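Long-range contacts in hypothetical protein TTHA1281 (Thermus thermophilus, PDB 2E6X), which is of unknown function but belongs to the DUF3248 family and is found as an assembly of two subunits: residues M17-D22 and R44-P49; V28-A33 and V62-V67. All coordinates share one frame; numbering follows the deposited sequence.

Contact 1: residues M17-D22 and R44-P49; sequences MGRAED and RLLNLP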
loop_
_atom_site.group_PDB
_atom_site.type_symbol
_atom_site.label_atom_id
_atom_site.label_comp_id
_atom_site.label_asym_id
_atom_site.label_seq_id
_atom_site.Cartn_x
_atom_site.Cartn_y
_atom_site.Cartn_z
HETATM N N MSE A 17 2.688 1.003 -7.199
HETATM C CA MSE A 17 1.301 1.386 -7.412
HETATM C C MSE A 17 1.143 2.204 -8.665
HETATM O O MSE A 17 2.108 2.753 -9.180
HETATM C CB MSE A 17 0.814 2.197 -6.244
HETATM C CG MSE A 17 1.746 3.331 -5.995
HETATM SE SE MSE A 17 1.336 4.088 -4.350
HETATM C CE MSE A 17 -0.598 4.253 -4.522
ATOM N N GLY A 18 -0.105 2.303 -9.117
ATOM C CA GLY A 18 -0.411 3.050 -10.316
ATOM C C GLY A 18 -1.790 2.636 -10.799
ATOM O O GLY A 18 -2.434 1.703 -10.265
ATOM N N ARG A 19 -2.279 3.335 -11.807
ATOM C CA ARG A 19 -3.594 3.005 -12.291
ATOM C C ARG A 19 -3.563 1.845 -13.268
ATOM O O ARG A 19 -2.607 1.674 -14.017
ATOM C CB ARG A 19 -4.259 4.222 -12.963
ATOM C CG ARG A 19 -5.797 4.159 -12.928
ATOM C CD ARG A 19 -6.429 5.062 -14.014
ATOM N NE ARG A 19 -6.404 4.318 -15.257
ATOM C CZ ARG A 19 -6.468 4.836 -16.477
ATOM N NH1 ARG A 19 -6.577 6.164 -16.653
ATOM N NH2 ARG A 19 -6.380 4.009 -17.530
ATOM N N ALA A 20 -4.605 1.015 -13.232
ATOM C CA ALA A 20 -4.705 -0.096 -14.177
ATOM C C ALA A 20 -4.809 0.574 -15.562
ATOM O O ALA A 20 -5.393 1.651 -15.683
ATOM C CB ALA A 20 -5.972 -0.867 -13.901
ATOM N N GLU A 21 -4.262 -0.049 -16.599
ATOM C CA GLU A 21 -4.320 0.532 -17.947
ATOM C C GLU A 21 -5.670 0.616 -18.617
ATOM O O GLU A 21 -5.892 1.501 -19.443
ATOM C CB GLU A 21 -3.404 -0.215 -18.923
ATOM C CG GLU A 21 -2.072 0.465 -19.107
ATOM C CD GLU A 21 -1.413 0.086 -20.417
ATOM O OE1 GLU A 21 -1.147 -1.123 -20.608
ATOM O OE2 GLU A 21 -1.171 0.996 -21.253
ATOM N N ASP A 22 -6.564 -0.301 -18.281
ATOM C CA ASP A 22 -7.869 -0.360 -18.920
ATOM C C ASP A 22 -9.103 -0.124 -18.024
ATOM O O ASP A 22 -10.236 -0.288 -18.476
ATOM C CB ASP A 22 -7.988 -1.714 -19.655
ATOM C CG ASP A 22 -7.802 -2.925 -18.716
ATOM O OD1 ASP A 22 -7.490 -2.737 -17.504
ATOM O OD2 ASP A 22 -7.959 -4.071 -19.201
ATOM N N ARG A 44 1.955 -3.581 -17.067
ATOM C CA ARG A 44 2.294 -2.256 -16.599
ATOM C C ARG A 44 1.154 -1.425 -16.051
ATOM O O ARG A 44 0.067 -1.410 -16.595
ATOM C CB ARG A 44 2.953 -1.441 -17.726
ATOM C CG ARG A 44 4.340 -1.905 -18.120
ATOM C CD ARG A 44 5.255 -2.047 -16.916
ATOM N NE ARG A 44 6.552 -2.615 -17.289
ATOM C CZ ARG A 44 6.728 -3.841 -17.785
ATOM N NH1 ARG A 44 5.687 -4.655 -17.970
ATOM N NH2 ARG A 44 7.948 -4.249 -18.116
ATOM N N LEU A 45 1.447 -0.691 -14.994
ATOM C CA LEU A 45 0.492 0.253 -14.379
ATOM C C LEU A 45 0.864 1.667 -14.805
ATOM O O LEU A 45 2.021 1.932 -15.086
ATOM C CB LEU A 45 0.573 0.214 -12.871
ATOM C CG LEU A 45 0.227 -1.163 -12.312
ATOM C CD1 LEU A 45 0.472 -1.179 -10.821
ATOM C CD2 LEU A 45 -1.183 -1.516 -12.653
ATOM N N LEU A 46 -0.104 2.583 -14.789
ATOM C CA LEU A 46 0.149 3.967 -15.188
ATOM C C LEU A 46 0.342 4.958 -14.046
ATOM O O LEU A 46 -0.400 4.921 -13.025
ATOM C CB LEU A 46 -1.001 4.459 -16.075
ATOM C CG LEU A 46 -1.133 3.801 -17.461
ATOM C CD1 LEU A 46 -2.412 4.268 -18.134
ATOM C CD2 LEU A 46 0.102 4.153 -18.324
ATOM N N ASN A 47 1.318 5.864 -14.220
ATOM C CA ASN A 47 1.538 6.907 -13.211
ATOM C C ASN A 47 0.272 7.745 -13.165
ATOM O O ASN A 47 -0.479 7.811 -14.147
ATOM C CB ASN A 47 2.682 7.856 -13.590
ATOM C CG ASN A 47 3.987 7.127 -13.816
ATOM O OD1 ASN A 47 4.364 6.254 -13.030
ATOM N ND2 ASN A 47 4.680 7.476 -14.904
ATOM N N LEU A 48 0.001 8.361 -12.026
ATOM C CA LEU A 48 -1.160 9.237 -11.983
ATOM C C LEU A 48 -0.919 10.284 -10.896
ATOM O O LEU A 48 -0.121 10.061 -9.973
ATOM C CB LEU A 48 -2.465 8.440 -11.735
ATOM C CG LEU A 48 -2.618 7.935 -10.313
ATOM C CD1 LEU A 48 -3.906 7.126 -10.195
ATOM C CD2 LEU A 48 -1.460 7.074 -9.963
ATOM N N PRO A 49 -1.587 11.442 -11.007
ATOM C CA PRO A 49 -1.413 12.504 -10.008
ATOM C C PRO A 49 -1.806 12.010 -8.631
ATOM O O PRO A 49 -2.663 11.129 -8.501
ATOM C CB PRO A 49 -2.363 13.620 -10.490
ATOM C CG PRO A 49 -2.522 13.370 -11.984
ATOM C CD PRO A 49 -2.498 11.856 -12.101
HETATM O O HOH W 1 3.257 3.893 -12.124
HETATM O O HOH W 2 -2.715 -2.277 -16.141
HETATM O O HOH W 3 -1.216 -3.069 -18.740
#
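Arg19 and Leu46 face each other as an antiparallel hydrogen-bonded pair, a single bridge whose two backbone bonds carry the contact. Arg19 N donates to a lone pair of Leu46 O at 2.7 Å, and Leu46 N returns an almost straight bond to Arg19 O at 2.8 Å (174° at the hydrogen). Gly18, just before the bridge, lets its CA come within 3.3 Å of Leu46 O and lie against Leu45 CB. Leu45 lies along the same backbone, CD1 by Gly18 N and CD2 by Ala20 CA. Leu48 reaches from the other flank, its chi1 of 74° laying CD1 against Arg19 CB at 4.0 Å and CD2 against Gly18 CA. Leu46 runs beside the Arg19 side chain, its CD1 over one guanidinium face, while the Glu21 chain crosses that of Leu46 at about a right angle and brings Glu21 CG to 3.8 Å from Leu46 CG. The bridge thus fastens the linker between helices 36-41 and 50-58 to the C-terminal part of strand 13-19, an edge strand within the chain's sheet. The Arg19 chain bends at chi3 (82°), so NE and NH2 grip Ala20 O side-on, NE at 2.9 Å, which fixes the guanidinium plane. Two waters join Arg44 O to Glu21, one accepting from Glu21 N and one donating to Glu21 OE1. Farther out, Leu48 packs on Met53 and Leu56 of helix 50-58, and its N is hydrogen-bonded to Glu2 OE2 of the second subunit.

Contact 2: residues V28-A33 and V62-V67; sequences VRVGLA and VRVEWV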
loop_
_atom_site.group_PDB
_atom_site.type_symbol
_atom_site.label_atom_id
_atom_site.label_comp_id
_atom_site.label_asym_id
_atom_site.label_seq_id
_atom_site.Cartn_x
_atom_site.Cartn_y
_atom_site.Cartn_z
ATOM N N VAL A 28 -2.460 -1.537 -6.134
ATOM C CA VAL A 28 -1.313 -1.563 -5.237
ATOM C C VAL A 28 -0.764 -2.975 -5.288
ATOM O O VAL A 28 -1.512 -3.973 -5.100
ATOM C CB VAL A 28 -1.718 -1.187 -3.822
ATOM C CG1 VAL A 28 -0.580 -1.496 -2.831
ATOM C CG2 VAL A 28 -2.059 0.320 -3.821
ATOM N N ARG A 29 0.514 -3.089 -5.619
ATOM C CA ARG A 29 1.107 -4.421 -5.647
ATOM C C ARG A 29 2.088 -4.516 -4.497
ATOM O O ARG A 29 2.866 -3.580 -4.268
ATOM C CB ARG A 29 1.816 -4.690 -6.982
ATOM C CG ARG A 29 0.861 -4.715 -8.121
ATOM C CD ARG A 29 1.584 -4.808 -9.442
ATOM N NE ARG A 29 0.610 -5.011 -10.517
ATOM C CZ ARG A 29 0.895 -4.881 -11.799
ATOM N NH1 ARG A 29 2.140 -4.548 -12.161
ATOM N NH2 ARG A 29 -0.068 -5.045 -12.711
ATOM N N VAL A 30 2.041 -5.636 -3.780
ATOM C CA VAL A 30 2.935 -5.851 -2.641
ATOM C C VAL A 30 3.499 -7.280 -2.579
ATOM O O VAL A 30 2.812 -8.258 -2.903
ATOM C CB VAL A 30 2.215 -5.536 -1.311
ATOM C CG1 VAL A 30 1.058 -6.532 -1.070
ATOM C CG2 VAL A 30 3.203 -5.621 -0.166
ATOM N N GLY A 31 4.752 -7.398 -2.165
ATOM C CA GLY A 31 5.369 -8.707 -2.071
ATOM C C GLY A 31 6.676 -8.607 -1.295
ATOM O O GLY A 31 7.090 -7.504 -0.926
ATOM N N LEU A 32 7.304 -9.742 -1.027
ATOM C CA LEU A 32 8.591 -9.724 -0.333
ATOM C C LEU A 32 9.642 -9.172 -1.268
ATOM O O LEU A 32 9.479 -9.220 -2.492
ATOM C CB LEU A 32 9.013 -11.130 0.078
ATOM C CG LEU A 32 8.276 -11.753 1.257
ATOM C CD1 LEU A 32 8.764 -13.169 1.442
ATOM C CD2 LEU A 32 8.514 -10.910 2.514
ATOM N N ALA A 33 10.744 -8.691 -0.698
ATOM C CA ALA A 33 11.841 -8.149 -1.510
ATOM C C ALA A 33 12.360 -9.185 -2.520
ATOM O O ALA A 33 12.783 -8.834 -3.612
ATOM C CB ALA A 33 12.997 -7.679 -0.610
ATOM N N VAL A 62 -9.866 0.491 -5.561
ATOM C CA VAL A 62 -8.478 0.066 -5.333
ATOM C C VAL A 62 -8.437 -1.465 -5.246
ATOM O O VAL A 62 -9.340 -2.090 -4.689
ATOM C CB VAL A 62 -7.949 0.518 -3.963
ATOM C CG1 VAL A 62 -6.429 0.296 -3.894
ATOM C CG2 VAL A 62 -8.280 1.934 -3.708
ATOM N N ARG A 63 -7.381 -2.037 -5.799
ATOM C CA ARG A 63 -7.183 -3.453 -5.786
ATOM C C ARG A 63 -5.765 -3.682 -5.278
ATOM O O ARG A 63 -4.799 -3.172 -5.845
ATOM C CB ARG A 63 -7.328 -4.044 -7.171
ATOM C CG ARG A 63 -6.990 -5.561 -7.199
ATOM C CD ARG A 63 -7.370 -6.201 -8.534
ATOM N NE ARG A 63 -6.865 -7.580 -8.614
ATOM C CZ ARG A 63 -7.503 -8.620 -8.084
ATOM N NH1 ARG A 63 -8.672 -8.453 -7.434
ATOM N NH2 ARG A 63 -7.000 -9.835 -8.233
ATOM N N VAL A 64 -5.652 -4.413 -4.197
ATOM C CA VAL A 64 -4.317 -4.715 -3.655
ATOM C C VAL A 64 -3.945 -6.109 -4.162
ATOM O O VAL A 64 -4.738 -7.056 -4.075
ATOM C CB VAL A 64 -4.307 -4.673 -2.139
ATOM C CG1 VAL A 64 -2.842 -5.044 -1.585
ATOM C CG2 VAL A 64 -4.707 -3.260 -1.711
ATOM N N GLU A 65 -2.733 -6.228 -4.674
ATOM C CA GLU A 65 -2.282 -7.477 -5.301
ATOM C C GLU A 65 -1.026 -8.055 -4.689
ATOM O O GLU A 65 -0.042 -7.331 -4.508
ATOM C CB GLU A 65 -2.049 -7.202 -6.819
ATOM C CG GLU A 65 -3.331 -6.798 -7.549
ATOM C CD GLU A 65 -3.109 -6.399 -9.005
ATOM O OE1 GLU A 65 -1.954 -6.493 -9.521
ATOM O OE2 GLU A 65 -4.106 -5.986 -9.645
ATOM N N TRP A 66 -1.021 -9.365 -4.436
ATOM C CA TRP A 66 0.164 -9.960 -3.834
ATOM C C TRP A 66 0.994 -10.599 -4.926
ATOM O O TRP A 66 0.484 -11.356 -5.749
ATOM C CB TRP A 66 -0.206 -11.008 -2.779
ATOM C CG TRP A 66 1.008 -11.579 -2.132
ATOM C CD1 TRP A 66 1.707 -12.707 -2.502
ATOM C CD2 TRP A 66 1.710 -11.013 -1.033
ATOM N NE1 TRP A 66 2.803 -12.873 -1.679
ATOM C CE2 TRP A 66 2.832 -11.843 -0.775
ATOM C CE3 TRP A 66 1.498 -9.886 -0.228
ATOM C CZ2 TRP A 66 3.748 -11.563 0.239
ATOM C CZ3 TRP A 66 2.412 -9.611 0.780
ATOM C CH2 TRP A 66 3.517 -10.454 1.002
ATOM N N VAL A 67 2.271 -10.259 -4.949
ATOM C CA VAL A 67 3.186 -10.781 -5.943
ATOM C C VAL A 67 4.033 -11.867 -5.334
ATOM O O VAL A 67 4.848 -11.583 -4.475
ATOM C CB VAL A 67 4.141 -9.686 -6.416
ATOM C CG1 VAL A 67 5.053 -10.253 -7.465
ATOM C CG2 VAL A 67 3.346 -8.467 -6.942
HETATM O O HOH W 4 6.271 -12.346 -2.235
#
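Strands 28-32 and 62-66 run parallel, their axes 4.6 Å apart at closest approach and crossing at -22°. Val28 and Val30 use both their N and O: Val28 N donates to Arg63 O and Val30 N to Glu65 O, while Val28 O accepts from Glu65 N at 2.6 Å and Val30 O from Val67 N at 2.9 Å. The last donor stands above the carbonyl plane. Beyond this bond a water bridges Leu32 N and Val67 O. On the face bearing Val28, Val30, Val64 and Trp66, Val28 turns its CB to Val64 CG2, Val30 CG1 meets Val64 CG1 methyl to methyl, and Val30 CG1 also presses on Trp66 CE3 at 3.5 Å. The indole, its CG anti to the backbone N (chi1 -178°), folds back over strand 28-32: Gly31 CA makes a CH-pi contact 4.0 Å from the six-membered ring centroid of Trp66, and Val30 O lies over the same face. The pairing makes 26-32 the central strand of a mixed three-stranded sheet, antiparallel to 13-19 on its other side, with helices 36-41 and 50-58 in the connection between the two parallel strands. On the sheet's other face Arg29 and Glu65 lie side by side in a salt bridge, Arg29 NE to Glu65 OE1 at 3.1 Å, the donor coming from above the carboxylate plane. Glu65 OE2 takes a weak bond from Arg63 NE, completing a charged network, and Arg29 NH2 is held by Pro43 O.

Overall arrangement
Both contacts are partly buried, contact 1 being the more exposed. Contact 2 lies nearer the centre of the chain and pairs the central strand 26-32 with the outer strand 62-66, whereas contact 1 ties a non-regular linker to the C-terminal part of strand 13-19. Strands 13-19 and 26-32 are sheet neighbours, so the two contacts adjoin, with Leu45 CD2 3.7 Å from Arg29 NH2 and Met17 CB packed on Val28 CG2. Contact 1 rests on one bridge, leucine side chains and waters; contact 2 has a longer run of backbone bonds, an aromatic-aliphatic face and a salt-bridge network. Their segments alternate along the chain, and both touch the second subunit.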